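Long-range contacts in 4-methyl-5(B-hydroxyethyl)-thiazole monophosphate biosynthesis enzyme (Vibrio cholerae O1 biovar El Tor, PDB 3OT1), which is of unknown function but belongs to the DJ-1/PfpI family and may be linked to thiazole monophosphate biosynthesis: residues 10-15 with 72-77; 126-131 with 141-146. One frame throughout, in Å; residues are numbered along the deposited sequence. Where two conformers were deposited one is given.

Contact 1: residues 10-15 with 72-77; sequences KRILVP and FDALAL
Strands 11-15 and 74-77 run parallel, their axes approaching to 4.8 Å with 28° between their directions, and Ile-12 pairs with Ala-74 and Leu-13 with Leu-75. They are neighbours in the mixed, largely parallel sheet of the DJ-1/PfpI alpha/beta fold. Leu-13 supplies both central bonds: its N donates to Ala-74 O (3.0 Å), and its O accepts from Ala-76 N (2.9 Å).

Leu-13 and Leu-75 lie side by side on the face covered by helix 91-102, where Phe-100 touches Leu-75 and Phe-72. Leu-13 CB lies over the centre of one face of the Phe-72 ring, 3.8 Å from the ring centroid and 10° off the normal, a CH-pi contact. Ile-12, Ala-74 and Ala-76 pack on the other face, against helix 166-178.

At the partly exposed start, Arg-11 grips the Asp-73 carboxylate side-on: NH2 reaches OD1 at 2.9 Å and NE reaches OD2 at 3.0 Å. Both oxygens lie in the guanidinium plane, yet that plane is turned 49° from the carboxylate, which is therefore met from above. Asp-73 OD2 also accepts Arg-11 N on its anti lone pair, at 2.8 Å.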
loop_
_atom_site.group_PDB
_atom_site.type_symbol
_atom_site.label_atom_id
_atom_site.label_comp_id
_atom_site.label_asym_id
_atom_site.label_seq_id
_atom_site.Cartn_x
_atom_site.Cartn_y
_atom_site.Cartn_z
ATOM N N LYS A 10 6.315 -19.526 -9.788
ATOM C CA LYS A 10 5.662 -18.302 -9.307
ATOM C C LYS A 10 6.180 -17.853 -7.948
ATOM O O LYS A 10 5.400 -17.568 -7.036
ATOM C CB LYS A 10 4.157 -18.513 -9.238
ATOM C CG LYS A 10 3.564 -18.992 -10.529
ATOM C CD LYS A 10 2.078 -19.223 -10.399
ATOM C CE LYS A 10 1.807 -20.602 -9.870
ATOM N NZ LYS A 10 2.471 -20.821 -8.560
ATOM N N ARG A 11 7.501 -17.787 -7.829
ATOM C CA ARG A 11 8.167 -17.467 -6.575
ATOM C C ARG A 11 8.848 -16.111 -6.697
ATOM O O ARG A 11 9.626 -15.879 -7.635
ATOM C CB ARG A 11 9.209 -18.538 -6.285
ATOM C CG ARG A 11 8.662 -19.977 -6.257
ATOM C CD ARG A 11 9.744 -20.989 -6.594
ATOM N NE ARG A 11 10.306 -20.764 -7.936
ATOM C CZ ARG A 11 11.405 -21.358 -8.393
ATOM N NH1 ARG A 11 12.047 -22.214 -7.618
ATOM N NH2 ARG A 11 11.866 -21.093 -9.614
ATOM N N ILE A 12 8.552 -15.193 -5.772
ATOM C CA ILE A 12 9.084 -13.829 -5.839
ATOM C C ILE A 12 9.863 -13.520 -4.559
ATOM O O ILE A 12 9.382 -13.756 -3.448
ATOM C CB ILE A 12 7.938 -12.783 -5.936
ATOM C CG1 ILE A 12 6.851 -13.210 -6.938
ATOM C CG2 ILE A 12 8.536 -11.412 -6.264
ATOM C CD1 ILE A 12 7.338 -13.275 -8.370
ATOM N N LEU A 13 11.039 -12.933 -4.735
ATOM C CA LEU A 13 11.848 -12.463 -3.621
ATOM C C LEU A 13 11.696 -10.952 -3.495
ATOM O O LEU A 13 11.915 -10.237 -4.480
ATOM C CB LEU A 13 13.318 -12.814 -3.829
ATOM C CG LEU A 13 14.283 -12.349 -2.740
ATOM C CD1 LEU A 13 13.914 -12.888 -1.376
ATOM C CD2 LEU A 13 15.720 -12.767 -3.110
ATOM N N VAL A 14 11.300 -10.477 -2.304
ATOM C CA VAL A 14 11.128 -9.057 -2.018
ATOM C C VAL A 14 12.043 -8.681 -0.850
ATOM O O VAL A 14 11.711 -8.879 0.326
ATOM C CB VAL A 14 9.668 -8.708 -1.673
ATOM C CG1 VAL A 14 9.520 -7.206 -1.426
ATOM C CG2 VAL A 14 8.742 -9.145 -2.788
ATOM N N PRO A 15 13.229 -8.136 -1.151
ATOM C CA PRO A 15 14.099 -7.654 -0.084
ATOM C C PRO A 15 13.501 -6.423 0.589
ATOM O O PRO A 15 12.837 -5.617 -0.054
ATOM C CB PRO A 15 15.368 -7.266 -0.829
ATOM C CG PRO A 15 15.301 -8.086 -2.078
ATOM C CD PRO A 15 13.878 -8.035 -2.460
ATOM N N PHE A 72 13.882 -18.697 -6.915
ATOM C CA PHE A 72 12.893 -17.675 -7.259
ATOM C C PHE A 72 12.791 -17.483 -8.755
ATOM O O PHE A 72 13.741 -17.744 -9.496
ATOM C CB PHE A 72 13.265 -16.342 -6.584
ATOM C CG PHE A 72 13.373 -16.458 -5.093
ATOM C CD1 PHE A 72 12.235 -16.419 -4.306
ATOM C CD2 PHE A 72 14.585 -16.643 -4.462
ATOM C CE1 PHE A 72 12.311 -16.540 -2.931
ATOM C CE2 PHE A 72 14.664 -16.767 -3.093
ATOM C CZ PHE A 72 13.506 -16.698 -2.317
ATOM N N ASP A 73 11.663 -16.954 -9.185
ATOM C CA ASP A 73 11.437 -16.589 -10.563
ATOM C C ASP A 73 11.648 -15.113 -10.841
ATOM O O ASP A 73 11.834 -14.748 -11.984
ATOM C CB ASP A 73 10.033 -16.999 -10.957
ATOM C CG ASP A 73 9.838 -18.497 -10.796
ATOM O OD1 ASP A 73 10.581 -19.266 -11.434
ATOM O OD2 ASP A 73 9.014 -18.899 -9.969
ATOM N N ALA A 74 11.584 -14.264 -9.807
ATOM C CA ALA A 74 11.730 -12.834 -10.006
ATOM C C ALA A 74 12.106 -12.168 -8.705
ATOM O O ALA A 74 11.862 -12.686 -7.618
ATOM C CB ALA A 74 10.447 -12.228 -10.571
ATOM N N LEU A 75 12.721 -10.996 -8.866
ATOM C CA LEU A 75 13.203 -10.163 -7.773
ATOM C C LEU A 75 12.462 -8.832 -7.856
ATOM O O LEU A 75 12.456 -8.216 -8.911
ATOM C CB LEU A 75 14.716 -9.943 -7.943
ATOM C CG LEU A 75 15.407 -9.072 -6.905
ATOM C CD1 LEU A 75 15.372 -9.681 -5.500
ATOM C CD2 LEU A 75 16.830 -8.767 -7.336
ATOM N N ALA A 76 11.850 -8.388 -6.751
ATOM C CA ALA A 76 11.133 -7.121 -6.709
ATOM C C ALA A 76 11.683 -6.253 -5.584
ATOM O O ALA A 76 11.667 -6.663 -4.410
ATOM C CB ALA A 76 9.655 -7.342 -6.508
ATOM N N LEU A 77 12.189 -5.083 -5.956
ATOM C CA LEU A 77 12.879 -4.201 -5.035
ATOM C C LEU A 77 12.026 -2.973 -4.736
ATOM O O LEU A 77 11.796 -2.132 -5.604
ATOM C CB LEU A 77 14.204 -3.741 -5.642
ATOM C CG LEU A 77 15.187 -4.849 -6.055
ATOM C CD1 LEU A 77 16.443 -4.195 -6.640
ATOM C CD2 LEU A 77 15.562 -5.719 -4.887
#

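Contact 2: residues 126-131 with 141-146; sequences GARMTC and SERLSR
Thr-130 OG1 donates to Ser-145 O at 2.7 Å from above the carbonyl plane, with weak hydrogen bonds with Gln-161 NE2 and Gln-147 O besides. OG1 is anti to the backbone N (chi1 -164°), which places it beside the carbonyl carbon and within reach of Ser-145. The bond ties together two loop segments, 126-131 and 141-146, between helix 113-119 and strand 149-152 of the DJ-1/PfpI fold. Their end-to-end directions differ by 22°, and a single backbone bridge pairs Met-129, a selenomethionine, with Leu-144.

Two backbone bonds frame that bridge: Met-129 N donates to Arg-143 O (3.2 Å), and Ser-145 N to Met-129 O (2.9 Å). The second is nearly straight at hydrogen, 177°, although its donor stands above the carbonyl plane.

Beside the bridge, Arg-128 and Arg-143 cross at about a right angle, as do their guanidinium planes. Arg-128 CG sits over one face of the Arg-143 guanidinium, offset toward its rim, so on this side a methylene, not the other guanidinium, meets the flat group. The two charged ends are nevertheless close, Arg-128 NH2 lying 4.2 Å from Arg-143 NH1, and Glu-142 probably offsets part of their repulsion: its carboxylate is gripped side-on by Arg-143 NE and NH1, with NE to OE2 at 2.8 Å. Arg-143 NH2 donates to Gly-126 O at 2.8 Å. Tyr-152 of strand 149-152 touches both arginines. Arg-128 NH1 makes a weak hydrogen bond to Leu-144 O, 3.1 Å away.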
loop_
_atom_site.group_PDB
_atom_site.type_symbol
_atom_site.label_atom_id
_atom_site.label_comp_id
_atom_site.label_asym_id
_atom_site.label_seq_id
_atom_site.Cartn_x
_atom_site.Cartn_y
_atom_site.Cartn_z
ATOM N N GLY A 126 22.853 0.573 -19.741
ATOM C CA GLY A 126 22.259 0.557 -21.060
ATOM C C GLY A 126 20.756 0.338 -21.113
ATOM O O GLY A 126 20.169 0.494 -22.169
ATOM N N ALA A 127 20.114 0.035 -19.989
ATOM C CA ALA A 127 18.667 -0.212 -19.984
ATOM C C ALA A 127 17.877 1.076 -19.907
ATOM O O ALA A 127 18.288 2.019 -19.225
ATOM C CB ALA A 127 18.274 -1.091 -18.809
ATOM N N ARG A 128 16.740 1.109 -20.583
ATOM C CA ARG A 128 15.738 2.139 -20.341
ATOM C C ARG A 128 15.102 1.875 -18.985
ATOM O O ARG A 128 14.783 0.720 -18.659
ATOM C CB ARG A 128 14.658 2.126 -21.421
ATOM C CG ARG A 128 15.155 2.478 -22.794
ATOM C CD ARG A 128 14.058 2.901 -23.732
ATOM N NE ARG A 128 13.249 3.998 -23.186
ATOM C CZ ARG A 128 13.590 5.293 -23.158
ATOM N NH1 ARG A 128 12.737 6.179 -22.643
ATOM N NH2 ARG A 128 14.757 5.721 -23.649
HETATM N N MSE A 129 14.916 2.937 -18.200
HETATM C CA MSE A 129 14.289 2.821 -16.898
HETATM C C MSE A 129 13.696 4.124 -16.464
HETATM O O MSE A 129 14.117 5.198 -16.888
HETATM C CB MSE A 129 15.275 2.316 -15.844
HETATM C CG MSE A 129 16.463 3.237 -15.611
HETATM SE SE MSE A 129 17.749 2.517 -14.361
HETATM C CE MSE A 129 18.514 1.140 -15.445
ATOM N N THR A 130 12.721 3.992 -15.566
ATOM C CA THR A 130 12.180 5.127 -14.841
ATOM C C THR A 130 12.532 4.977 -13.363
ATOM O O THR A 130 13.168 4.003 -12.938
ATOM C CB THR A 130 10.660 5.292 -15.053
ATOM O OG1 THR A 130 10.261 6.596 -14.649
ATOM C CG2 THR A 130 9.823 4.280 -14.314
ATOM N N CYS A 131 12.166 5.989 -12.588
ATOM C CA CYS A 131 12.400 6.023 -11.144
ATOM C C CYS A 131 11.544 7.131 -10.575
ATOM O O CYS A 131 10.779 7.760 -11.301
ATOM C CB CYS A 131 13.886 6.252 -10.827
ATOM S SG CYS A 131 14.587 7.806 -11.366
ATOM N N SER A 141 20.128 10.698 -19.542
ATOM C CA SER A 141 18.973 11.339 -20.143
ATOM C C SER A 141 18.392 10.555 -21.321
ATOM O O SER A 141 17.177 10.526 -21.500
ATOM C CB SER A 141 19.329 12.767 -20.579
ATOM O OG SER A 141 20.433 12.747 -21.473
ATOM N N GLU A 142 19.255 9.919 -22.112
ATOM C CA GLU A 142 18.816 9.176 -23.289
ATOM C C GLU A 142 18.170 7.840 -22.909
ATOM O O GLU A 142 17.476 7.255 -23.726
ATOM C CB GLU A 142 19.989 8.984 -24.274
ATOM C CG GLU A 142 19.606 8.354 -25.626
ATOM C CD GLU A 142 19.604 6.827 -25.604
ATOM O OE1 GLU A 142 18.931 6.218 -26.464
ATOM O OE2 GLU A 142 20.263 6.239 -24.718
ATOM N N ARG A 143 18.384 7.376 -21.674
ATOM C CA ARG A 143 17.788 6.113 -21.192
ATOM C C ARG A 143 16.587 6.334 -20.275
ATOM O O ARG A 143 15.895 5.380 -19.934
ATOM C CB ARG A 143 18.831 5.303 -20.424
ATOM C CG ARG A 143 20.069 4.871 -21.231
ATOM C CD ARG A 143 19.790 3.672 -22.120
ATOM N NE ARG A 143 19.133 4.012 -23.383
ATOM C CZ ARG A 143 18.529 3.147 -24.205
ATOM N NH1 ARG A 143 17.987 3.586 -25.345
ATOM N NH2 ARG A 143 18.462 1.847 -23.919
ATOM N N LEU A 144 16.358 7.570 -19.845
ATOM C CA LEU A 144 15.264 7.857 -18.906
ATOM C C LEU A 144 13.904 7.706 -19.575
ATOM O O LEU A 144 13.637 8.318 -20.603
ATOM C CB LEU A 144 15.393 9.275 -18.345
ATOM C CG LEU A 144 14.271 9.695 -17.374
ATOM C CD1 LEU A 144 14.248 8.887 -16.066
ATOM C CD2 LEU A 144 14.448 11.198 -17.108
ATOM N N SER A 145 13.041 6.902 -18.955
ATOM C CA SER A 145 11.638 6.851 -19.271
ATOM C C SER A 145 10.848 7.660 -18.239
ATOM O O SER A 145 11.154 7.598 -17.032
ATOM C CB SER A 145 11.173 5.412 -19.214
ATOM O OG SER A 145 9.778 5.349 -19.369
ATOM N N ARG A 146 9.818 8.367 -18.697
ATOM C CA ARG A 146 8.857 9.027 -17.818
ATOM C C ARG A 146 7.539 8.275 -17.754
ATOM O O ARG A 146 6.547 8.800 -17.256
ATOM C CB ARG A 146 8.620 10.476 -18.254
ATOM C CG ARG A 146 9.860 11.336 -18.086
ATOM C CD ARG A 146 9.706 12.732 -18.672
ATOM N NE ARG A 146 10.886 13.544 -18.376
ATOM C CZ ARG A 146 12.042 13.463 -19.026
ATOM N NH1 ARG A 146 13.051 14.246 -18.670
ATOM N NH2 ARG A 146 12.200 12.617 -20.035
#

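Contact 1 is mostly buried, its centre about 8 Å from that of the chain; contact 2, about 16 Å out, is only partly buried. They lie on opposite sides of the chain centre and do not touch, their nearest atoms being about 10 Å apart. Contact 1 joins two adjacent strands inside the main sheet, so regular backbone bonding and apolar packing on both faces dominate, with charge confined to one end. Contact 2 joins two loop segments by one bridge and relies more on side chains bonding to carbonyl oxygens. Each has an arginine-carboxylate pair, but Arg-11 and Asp-73 span their segments, whereas Arg-143 and Glu-142 are sequence neighbours within one.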